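Local coordinates for protein aminotransferase (Paracoccus denitrificans, PDB 4GRX) that probably transfers amino groups between amines and keto compounds as a class III omega-transaminase, using covalently bound pyridoxal phosphate, at residues T192-Y196 with F209-L213; F389-A395 with Q431-P437. All blocks are in the same frame, centred on the assembly; numbering follows the deposited sequence.

Interaction 1 of 2, residues T192-Y196 with F209-L213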
loop_
_atom_site.group_PDB
_atom_site.type_symbol
_atom_site.label_atom_id
_atom_site.label_comp_id
_atom_site.label_asym_id
_atom_site.label_seq_id
_atom_site.Cartn_x
_atom_site.Cartn_y
_atom_site.Cartn_z
ATOM N N THR A 192 -26.567 -7.321 5.744
ATOM C CA THR A 192 -27.369 -6.193 5.268
ATOM C C THR A 192 -26.808 -4.853 5.742
ATOM O O THR A 192 -26.387 -4.695 6.900
ATOM C CB THR A 192 -28.831 -6.298 5.728
ATOM O OG1 THR A 192 -29.291 -7.630 5.542
ATOM C CG2 THR A 192 -29.713 -5.383 4.950
ATOM N N CYS A 193 -26.811 -3.894 4.831
ATOM C CA CYS A 193 -26.372 -2.550 5.112
ATOM C C CYS A 193 -27.426 -1.835 5.990
ATOM O O CYS A 193 -28.603 -1.820 5.632
ATOM C CB CYS A 193 -26.184 -1.816 3.790
ATOM S SG CYS A 193 -25.928 -0.049 4.006
ATOM N N PRO A 194 -27.009 -1.240 7.136
ATOM C CA PRO A 194 -27.970 -0.594 8.049
ATOM C C PRO A 194 -28.494 0.763 7.544
ATOM O O PRO A 194 -28.515 1.745 8.285
ATOM C CB PRO A 194 -27.179 -0.445 9.357
ATOM C CG PRO A 194 -25.742 -0.416 8.939
ATOM C CD PRO A 194 -25.632 -1.230 7.675
ATOM N N HIS A 195 -28.928 0.792 6.288
ATOM C CA HIS A 195 -29.496 1.961 5.646
ATOM C C HIS A 195 -30.975 1.787 5.697
ATOM O O HIS A 195 -31.570 1.067 4.885
ATOM C CB HIS A 195 -29.000 2.035 4.203
ATOM C CG HIS A 195 -29.368 3.312 3.474
ATOM N ND1 HIS A 195 -29.063 3.512 2.177
ATOM C CD2 HIS A 195 -30.050 4.452 3.895
ATOM C CE1 HIS A 195 -29.501 4.726 1.794
ATOM N NE2 HIS A 195 -30.105 5.299 2.843
ATOM N N TYR A 196 -31.587 2.445 6.668
ATOM C CA TYR A 196 -32.996 2.252 6.966
ATOM C C TYR A 196 -33.906 2.626 5.793
ATOM O O TYR A 196 -34.826 1.891 5.456
ATOM C CB TYR A 196 -33.366 2.998 8.257
ATOM C CG TYR A 196 -34.825 2.940 8.581
ATOM C CD1 TYR A 196 -35.587 4.116 8.697
ATOM C CD2 TYR A 196 -35.465 1.711 8.751
ATOM C CE1 TYR A 196 -36.945 4.061 8.978
ATOM C CE2 TYR A 196 -36.815 1.644 9.028
ATOM C CZ TYR A 196 -37.546 2.818 9.139
ATOM O OH TYR A 196 -38.880 2.729 9.415
ATOM N N PHE A 209 -36.176 -2.548 12.343
ATOM C CA PHE A 209 -35.085 -2.712 11.406
ATOM C C PHE A 209 -33.768 -3.065 12.102
ATOM O O PHE A 209 -33.063 -3.973 11.653
ATOM C CB PHE A 209 -34.929 -1.440 10.570
ATOM C CG PHE A 209 -33.802 -1.493 9.583
ATOM C CD1 PHE A 209 -33.862 -2.334 8.478
ATOM C CD2 PHE A 209 -32.674 -0.689 9.749
ATOM C CE1 PHE A 209 -32.823 -2.370 7.553
ATOM C CE2 PHE A 209 -31.626 -0.727 8.828
ATOM C CZ PHE A 209 -31.708 -1.560 7.726
ATOM N N VAL A 210 -33.430 -2.349 13.180
ATOM C CA VAL A 210 -32.190 -2.610 13.915
ATOM C C VAL A 210 -32.232 -3.980 14.582
ATOM O O VAL A 210 -31.226 -4.702 14.599
ATOM C CB VAL A 210 -31.846 -1.510 14.949
ATOM C CG1 VAL A 210 -30.766 -1.991 15.922
ATOM C CG2 VAL A 210 -31.394 -0.238 14.237
ATOM N N ALA A 211 -33.400 -4.352 15.102
ATOM C CA ALA A 211 -33.561 -5.689 15.670
ATOM C C ALA A 211 -33.409 -6.802 14.611
ATOM O O ALA A 211 -32.822 -7.852 14.905
ATOM C CB ALA A 211 -34.873 -5.807 16.417
ATOM N N ARG A 212 -33.892 -6.559 13.386
ATOM C CA ARG A 212 -33.744 -7.535 12.299
ATOM C C ARG A 212 -32.285 -7.735 11.943
ATOM O O ARG A 212 -31.868 -8.863 11.694
ATOM C CB ARG A 212 -34.562 -7.177 11.058
ATOM C CG ARG A 212 -34.283 -8.068 9.851
ATOM C CD ARG A 212 -35.398 -8.075 8.806
ATOM N NE ARG A 212 -35.717 -6.745 8.252
ATOM C CZ ARG A 212 -35.055 -6.152 7.256
ATOM N NH1 ARG A 212 -34.023 -6.766 6.698
ATOM N NH2 ARG A 212 -35.424 -4.937 6.824
ATOM N N LEU A 213 -31.492 -6.666 11.939
ATOM C CA LEU A 213 -30.055 -6.836 11.635
ATOM C C LEU A 213 -29.278 -7.502 12.782
ATOM O O LEU A 213 -28.313 -8.223 12.544
ATOM C CB LEU A 213 -29.391 -5.514 11.226
ATOM C CG LEU A 213 -29.906 -4.771 9.979
ATOM C CD1 LEU A 213 -29.166 -3.455 9.809
ATOM C CD2 LEU A 213 -29.814 -5.595 8.701
#
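Phe209 reaches from its helix into the bend of residues 192-196: its inner atoms lie against Tyr196, and its outer ones reach Pro194 and two backbone oxygens. Its CB sits 3.7 Å from Tyr196 CD2, CG keeps the same tyrosine carbon company, and Phe209 CD2 lies beside Tyr196 CB and CD2. With CG anti to the backbone N (chi1 179°), the ring points at the loop, and the two aromatic side chains slide past each other in opposite directions. Their planes meet obliquely, at 55°. Over one face of the phenylalanine lies Tyr196 CA, 4.2 Å from the centroid of the Phe209 ring, a CH-pi contact offset toward the rim. Farther out, CE2 of Phe209 comes edge-on to Pro194 C at 3.7 Å. The tip, Phe209 CZ, touches the backbone oxygens of Cys193 and His195. That loop is shaped by an inverse gamma turn centred on Pro194, in which His195 N bonds to Cys193 O at 2.7 Å; His195 is at the N-cap position just before helix 196-199. The loop leads out of strand 188-191, and helix 206-224 then carries the chain on to strand 229-234 in a beta-alpha-beta crossover of the large seven-stranded sheet. One turn along the helix, Leu213 divides its methyls: CD1 rests 3.6 Å from Pro194 CB, while CD2 packs on Thr192 CB, the two side chains crossing at about a right angle. Tyr250 of helix 250-260 touches both Pro194 and Leu213. Tyr196 OH is hydrogen-bonded to Glu204 O.

Interaction 2 of 2, residues F389-A395 with Q431-P437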
loop_
_atom_site.group_PDB
_atom_site.type_symbol
_atom_site.label_atom_id
_atom_site.label_comp_id
_atom_site.label_asym_id
_atom_site.label_seq_id
_atom_site.Cartn_x
_atom_site.Cartn_y
_atom_site.Cartn_z
ATOM N N PHE A 389 -19.413 17.033 8.491
ATOM C CA PHE A 389 -19.056 17.466 7.137
ATOM C C PHE A 389 -19.003 16.304 6.148
ATOM O O PHE A 389 -18.091 16.227 5.311
ATOM C CB PHE A 389 -17.717 18.202 7.143
ATOM C CG PHE A 389 -17.834 19.693 7.266
ATOM C CD1 PHE A 389 -18.880 20.278 7.981
ATOM C CD2 PHE A 389 -16.873 20.519 6.681
ATOM C CE1 PHE A 389 -18.972 21.656 8.099
ATOM C CE2 PHE A 389 -16.955 21.895 6.801
ATOM C CZ PHE A 389 -18.007 22.468 7.515
ATOM N N MET A 390 -19.965 15.387 6.248
ATOM C CA MET A 390 -20.114 14.334 5.254
ATOM C C MET A 390 -21.590 14.084 4.971
ATOM O O MET A 390 -22.377 13.806 5.879
ATOM C CB MET A 390 -19.353 13.069 5.662
ATOM C CG MET A 390 -19.861 12.351 6.896
ATOM S SD MET A 390 -18.793 10.988 7.385
ATOM C CE MET A 390 -18.846 9.874 5.974
ATOM N N TRP A 391 -21.969 14.230 3.705
ATOM C CA TRP A 391 -23.384 14.299 3.325
ATOM C C TRP A 391 -23.637 13.753 1.954
ATOM O O TRP A 391 -22.727 13.725 1.098
ATOM C CB TRP A 391 -23.863 15.741 3.376
ATOM C CG TRP A 391 -23.814 16.338 4.760
ATOM C CD1 TRP A 391 -22.782 17.071 5.327
ATOM C CD2 TRP A 391 -24.843 16.249 5.814
ATOM N NE1 TRP A 391 -23.084 17.428 6.615
ATOM C CE2 TRP A 391 -24.305 16.966 6.971
ATOM C CE3 TRP A 391 -26.104 15.667 5.910
ATOM C CZ2 TRP A 391 -25.018 17.085 8.160
ATOM C CZ3 TRP A 391 -26.815 15.791 7.113
ATOM C CH2 TRP A 391 -26.284 16.478 8.209
ATOM N N ALA A 392 -24.876 13.308 1.735
ATOM C CA ALA A 392 -25.308 12.851 0.416
ATOM C C ALA A 392 -26.789 13.102 0.110
ATOM O O ALA A 392 -27.651 13.034 0.994
ATOM C CB ALA A 392 -24.957 11.393 0.199
ATOM N N LEU A 393 -27.046 13.416 -1.159
ATOM C CA LEU A 393 -28.377 13.481 -1.724
ATOM C C LEU A 393 -28.605 12.259 -2.632
ATOM O O LEU A 393 -27.750 11.907 -3.442
ATOM C CB LEU A 393 -28.508 14.763 -2.532
ATOM C CG LEU A 393 -28.371 16.054 -1.729
ATOM C CD1 LEU A 393 -27.697 17.157 -2.543
ATOM C CD2 LEU A 393 -29.728 16.499 -1.185
ATOM N N GLU A 394 -29.749 11.604 -2.488
ATOM C CA GLU A 394 -30.054 10.453 -3.340
ATOM C C GLU A 394 -30.971 10.825 -4.507
ATOM O O GLU A 394 -32.093 11.266 -4.293
ATOM C CB GLU A 394 -30.713 9.365 -2.522
ATOM C CG GLU A 394 -31.000 8.129 -3.336
ATOM C CD GLU A 394 -29.864 7.118 -3.319
ATOM O OE1 GLU A 394 -28.894 7.274 -2.531
ATOM O OE2 GLU A 394 -29.963 6.152 -4.101
ATOM N N ALA A 395 -30.502 10.652 -5.736
ATOM C CA ALA A 395 -31.323 10.974 -6.906
ATOM C C ALA A 395 -32.280 9.841 -7.249
ATOM O O ALA A 395 -31.890 8.666 -7.290
ATOM C CB ALA A 395 -30.454 11.312 -8.106
ATOM N N GLN A 431 -25.994 6.766 -7.595
ATOM C CA GLN A 431 -26.911 7.904 -7.643
ATOM C C GLN A 431 -26.938 8.697 -6.324
ATOM O O GLN A 431 -27.894 9.427 -6.032
ATOM C CB GLN A 431 -28.299 7.468 -8.133
ATOM C CG GLN A 431 -28.244 6.881 -9.542
ATOM C CD GLN A 431 -29.597 6.642 -10.181
ATOM O OE1 GLN A 431 -30.595 7.284 -9.843
ATOM N NE2 GLN A 431 -29.634 5.722 -11.139
ATOM N N SER A 432 -25.855 8.560 -5.556
ATOM C CA SER A 432 -25.645 9.284 -4.301
ATOM C C SER A 432 -24.710 10.459 -4.542
ATOM O O SER A 432 -23.499 10.262 -4.717
ATOM C CB SER A 432 -25.019 8.355 -3.246
ATOM O OG SER A 432 -25.875 7.275 -2.920
ATOM N N ILE A 433 -25.267 11.671 -4.570
ATOM C CA ILE A 433 -24.480 12.899 -4.701
ATOM C C ILE A 433 -23.809 13.231 -3.368
ATOM O O ILE A 433 -24.469 13.615 -2.397
ATOM C CB ILE A 433 -25.368 14.071 -5.127
ATOM C CG1 ILE A 433 -26.196 13.677 -6.350
ATOM C CG2 ILE A 433 -24.531 15.325 -5.377
ATOM C CD1 ILE A 433 -27.625 14.166 -6.293
ATOM N N VAL A 434 -22.488 13.091 -3.335
ATOM C CA VAL A 434 -21.722 13.177 -2.101
ATOM C C VAL A 434 -21.042 14.528 -1.959
ATOM O O VAL A 434 -20.531 15.099 -2.922
ATOM C CB VAL A 434 -20.684 12.043 -2.034
ATOM C CG1 VAL A 434 -19.745 12.211 -0.859
ATOM C CG2 VAL A 434 -21.386 10.705 -1.944
ATOM N N LEU A 435 -21.049 15.041 -0.740
ATOM C CA LEU A 435 -20.383 16.280 -0.425
ATOM C C LEU A 435 -19.555 16.037 0.823
ATOM O O LEU A 435 -20.088 15.620 1.876
ATOM C CB LEU A 435 -21.416 17.373 -0.194
ATOM C CG LEU A 435 -22.226 17.893 -1.384
ATOM C CD1 LEU A 435 -23.222 18.945 -0.908
ATOM C CD2 LEU A 435 -21.331 18.469 -2.485
ATOM N N CYS A 436 -18.247 16.241 0.694
ATOM C CA CYS A 436 -17.316 16.066 1.811
ATOM C C CYS A 436 -16.157 17.058 1.722
ATOM O O CYS A 436 -14.991 16.657 1.564
ATOM C CB CYS A 436 -16.815 14.610 1.904
ATOM S SG CYS A 436 -15.940 13.974 0.448
ATOM N N PRO A 437 -16.476 18.366 1.843
ATOM C CA PRO A 437 -15.504 19.447 1.637
ATOM C C PRO A 437 -14.416 19.489 2.726
ATOM O O PRO A 437 -14.598 18.900 3.791
ATOM C CB PRO A 437 -16.367 20.723 1.704
ATOM C CG PRO A 437 -17.726 20.308 2.175
ATOM C CD PRO A 437 -17.711 18.850 2.488
HETATM O O HOH W 1 -27.251 5.352 -4.476
#
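Glu394 OE2 accepts a hydrogen bond from a water 2.9 Å away, and that water is also bonded to Ser432 OG at 2.8 Å, bridging the two strands by their side chains. The same carboxylate forms salt bridges with Arg198 through OE2 and with Arg385 through OE1. A bend at chi2 (91°) turns its end toward Ser432. The backbones themselves run antiparallel: Leu393 and Ile433 form one hydrogen-bonded pair, Trp391 and Leu435 the next, with Leu435 N to Trp391 O at 2.8 Å and nearly straight (168°). Ala395 N extends the series to Gln431 O at 2.9 Å. Strand 390-395 is the middle of a three-stranded antiparallel sheet, flanked by 381-387 and 432-435, as in the small C-terminal domain of this family. Leu393, Ile433 and Leu435 share one face, against Leu453 of helix 443-463; there Ile433 CD1 lies 3.9 Å from Leu393 CB. Trp391 also sends its CB to that face, but its indole leads away to helix 357-375, its NE1 bonded to Gly388 O. On the other face, beside Glu394 and Ser432, Ala392 CB meets Val434 CG2 at 4.2 Å.

Overall arrangement
Both contacts are buried, yet they belong to different parts of the fold and use different chemistry. Interaction 1 packs a loop against a helix at the outer flank of the large seven-stranded sheet, mainly through apolar and aromatic contact, with no hydrogen bond across it. Interaction 2 lies nearer the middle of the chain and rests chiefly on backbone bonding between neighbouring strands of the smaller sheet, with a water-bridged polar pair on one face and about twice the buried surface. The centres of interactions 1 and 2 are about 21 Å apart, and they do not touch. Side chains tie the two regions together: His195 bonds to Glu383 on strand 381-387, with Arg198 as a second bridge.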